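Local coordinates for protein N-acetylgalactosaminyltransferase 7 (Homo sapiens, PDB 6IWR) that belongs to the polypeptide GalNAc transferase family and joins a GT-A glycosyltransferase domain to a ricin-type beta-trefoil lectin domain, at residues 294-299 and 452-457. Numbering follows the deposited sequence.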
loop_
_atom_site.group_PDB
_atom_site.type_symbol
_atom_site.label_atom_id
_atom_site.label_comp_id
_atom_site.label_asym_id
_atom_site.label_seq_id
_atom_site.Cartn_x
_atom_site.Cartn_y
_atom_site.Cartn_z
ATOM N N GLY A 294 -21.521 -17.376 3.579
ATOM C CA GLY A 294 -20.480 -17.180 2.578
ATOM C C GLY A 294 -21.064 -16.998 1.183
ATOM O O GLY A 294 -22.044 -17.652 0.806
ATOM N N ALA A 295 -20.427 -16.124 0.411
ATOM C CA ALA A 295 -20.940 -15.698 -0.879
ATOM C C ALA A 295 -19.750 -15.338 -1.770
ATOM O O ALA A 295 -18.597 -15.658 -1.457
ATOM C CB ALA A 295 -21.930 -14.538 -0.697
ATOM N N TRP A 296 -20.034 -14.653 -2.877
ATOM C CA TRP A 296 -19.030 -14.279 -3.857
ATOM C C TRP A 296 -19.641 -13.221 -4.757
ATOM O O TRP A 296 -20.862 -13.109 -4.853
ATOM C CB TRP A 296 -18.584 -15.493 -4.677
ATOM C CG TRP A 296 -19.736 -16.124 -5.365
ATOM C CD1 TRP A 296 -20.245 -15.780 -6.581
ATOM C CD2 TRP A 296 -20.560 -17.188 -4.869
ATOM N NE1 TRP A 296 -21.331 -16.564 -6.883
ATOM C CE2 TRP A 296 -21.549 -17.440 -5.851
ATOM C CE3 TRP A 296 -20.554 -17.954 -3.699
ATOM C CZ2 TRP A 296 -22.532 -18.422 -5.695
ATOM C CZ3 TRP A 296 -21.524 -18.933 -3.542
ATOM C CH2 TRP A 296 -22.501 -19.160 -4.541
ATOM N N ASP A 297 -18.784 -12.434 -5.403
ATOM C CA ASP A 297 -19.195 -11.579 -6.511
ATOM C C ASP A 297 -18.906 -12.337 -7.811
ATOM O O ASP A 297 -18.383 -13.452 -7.790
ATOM C CB ASP A 297 -18.508 -10.204 -6.421
ATOM C CG ASP A 297 -17.007 -10.247 -6.751
ATOM O OD1 ASP A 297 -16.544 -11.211 -7.401
ATOM O OD2 ASP A 297 -16.279 -9.292 -6.362
ATOM N N TRP A 298 -19.212 -11.740 -8.957
ATOM C CA TRP A 298 -19.166 -12.478 -10.214
ATOM C C TRP A 298 -17.778 -12.528 -10.851
ATOM O O TRP A 298 -17.620 -13.115 -11.933
ATOM C CB TRP A 298 -20.225 -11.903 -11.151
ATOM C CG TRP A 298 -21.511 -12.029 -10.429
ATOM C CD1 TRP A 298 -22.215 -11.039 -9.795
ATOM C CD2 TRP A 298 -22.199 -13.249 -10.145
ATOM N NE1 TRP A 298 -23.326 -11.569 -9.173
ATOM C CE2 TRP A 298 -23.332 -12.924 -9.373
ATOM C CE3 TRP A 298 -21.965 -14.593 -10.476
ATOM C CZ2 TRP A 298 -24.225 -13.878 -8.937
ATOM C CZ3 TRP A 298 -22.869 -15.546 -10.053
ATOM C CH2 TRP A 298 -23.976 -15.188 -9.282
ATOM N N SER A 299 -16.774 -11.951 -10.198
ATOM C CA SER A 299 -15.381 -12.289 -10.466
ATOM C C SER A 299 -14.916 -13.456 -9.612
ATOM O O SER A 299 -13.773 -13.915 -9.761
ATOM C CB SER A 299 -14.476 -11.080 -10.227
ATOM O OG SER A 299 -14.990 -10.294 -9.178
ATOM N N TRP A 452 -30.958 -23.718 -10.313
ATOM C CA TRP A 452 -31.595 -24.109 -9.052
ATOM C C TRP A 452 -30.817 -23.558 -7.870
ATOM O O TRP A 452 -31.373 -22.899 -6.986
ATOM C CB TRP A 452 -31.713 -25.633 -8.956
ATOM C CG TRP A 452 -32.068 -26.131 -7.583
ATOM C CD1 TRP A 452 -33.327 -26.361 -7.071
ATOM C CD2 TRP A 452 -31.149 -26.466 -6.543
ATOM N NE1 TRP A 452 -33.235 -26.813 -5.777
ATOM C CE2 TRP A 452 -31.909 -26.872 -5.424
ATOM C CE3 TRP A 452 -29.755 -26.425 -6.433
ATOM C CZ2 TRP A 452 -31.314 -27.249 -4.215
ATOM C CZ3 TRP A 452 -29.168 -26.808 -5.237
ATOM C CH2 TRP A 452 -29.945 -27.220 -4.146
ATOM N N PHE A 453 -29.517 -23.810 -7.851
ATOM C CA PHE A 453 -28.691 -23.373 -6.733
ATOM C C PHE A 453 -28.865 -21.881 -6.460
ATOM O O PHE A 453 -29.056 -21.474 -5.309
ATOM C CB PHE A 453 -27.238 -23.721 -7.028
ATOM C CG PHE A 453 -26.268 -23.230 -6.010
ATOM C CD1 PHE A 453 -26.233 -23.788 -4.735
ATOM C CD2 PHE A 453 -25.352 -22.230 -6.340
ATOM C CE1 PHE A 453 -25.297 -23.355 -3.808
ATOM C CE2 PHE A 453 -24.421 -21.776 -5.413
ATOM C CZ PHE A 453 -24.389 -22.341 -4.144
ATOM N N MET A 454 -28.828 -21.052 -7.511
ATOM C CA MET A 454 -28.899 -19.609 -7.314
ATOM C C MET A 454 -30.273 -19.166 -6.831
ATOM O O MET A 454 -30.407 -18.114 -6.192
ATOM C CB MET A 454 -28.545 -18.881 -8.605
ATOM C CG MET A 454 -27.053 -18.635 -8.850
ATOM S SD MET A 454 -26.282 -17.674 -7.528
ATOM C CE MET A 454 -25.395 -19.063 -6.854
ATOM N N GLU A 455 -31.303 -19.941 -7.124
ATOM C CA GLU A 455 -32.655 -19.494 -6.848
ATOM C C GLU A 455 -33.226 -20.078 -5.561
ATOM O O GLU A 455 -34.112 -19.461 -4.957
ATOM C CB GLU A 455 -33.545 -19.818 -8.056
ATOM C CG GLU A 455 -33.187 -18.917 -9.256
ATOM C CD GLU A 455 -34.046 -19.164 -10.491
ATOM O OE1 GLU A 455 -34.822 -20.135 -10.504
ATOM O OE2 GLU A 455 -33.948 -18.384 -11.454
ATOM N N GLU A 456 -32.705 -21.220 -5.113
ATOM C CA GLU A 456 -33.181 -21.919 -3.928
ATOM C C GLU A 456 -32.257 -21.746 -2.726
ATOM O O GLU A 456 -32.727 -21.443 -1.623
ATOM C CB GLU A 456 -33.353 -23.411 -4.252
ATOM C CG GLU A 456 -33.811 -24.263 -3.083
ATOM C CD GLU A 456 -35.102 -23.764 -2.480
ATOM O OE1 GLU A 456 -35.250 -23.848 -1.237
ATOM O OE2 GLU A 456 -35.951 -23.281 -3.255
ATOM N N ILE A 457 -30.951 -21.943 -2.886
ATOM C CA ILE A 457 -30.094 -21.882 -1.718
ATOM C C ILE A 457 -29.209 -20.619 -1.657
ATOM O O ILE A 457 -28.854 -20.196 -0.547
ATOM C CB ILE A 457 -29.262 -23.180 -1.551
ATOM C CG1 ILE A 457 -27.912 -23.064 -2.201
ATOM C CG2 ILE A 457 -30.024 -24.450 -2.017
ATOM C CD1 ILE A 457 -26.840 -22.826 -1.168
#
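Trp296 and Trp298, at the end of strand 292-296 and in the turn after it, meet Phe453 and Met454 of helix 450-457, which has a wider pi-type turn at 453-457. The two backbones stay well apart, and long side chains span the distance between them. Trp296 and Phe453 come from opposite directions and touch rim to rim, CH2 of the indole lying 3.4 Å from CE2 of the phenyl ring. The centroids of the two six-membered rings are 6.0 Å apart and their planes differ by 7°. They are thus nearly parallel, yet neither covers the face of the other. Phe453 reaches across with CG anti to its backbone N (chi1 175°). Met454 bends at both chi2 and chi3, which brings its CE methyl beside the CZ2 and CH2 rim of Trp296, although how closely it approaches there is doubtful. Its sulfur meets the second indole: SD sits 3.8 Å from CH2 of Trp298, in the ring plane, so this Met-aromatic contact is made at the edge. Trp298 NE1 is hydrogen-bonded to the carbonyl O of Tyr465. Asp297 OD1 accepts Ser299 N at 2.9 Å and Ser299 OG from one face of the carboxylate. Leu301 N is a further donor to this oxygen. Tyr361 packs edge-to-face on Trp296, and Trp413 meets Trp298. The contact is a buried aromatic and methionine cluster, packing helix 450-457 against the end of a beta-hairpin strand in the glycosyltransferase family 2 region, with an Asx turn at Asp297 in the loop between strands 292-296 and 302-306.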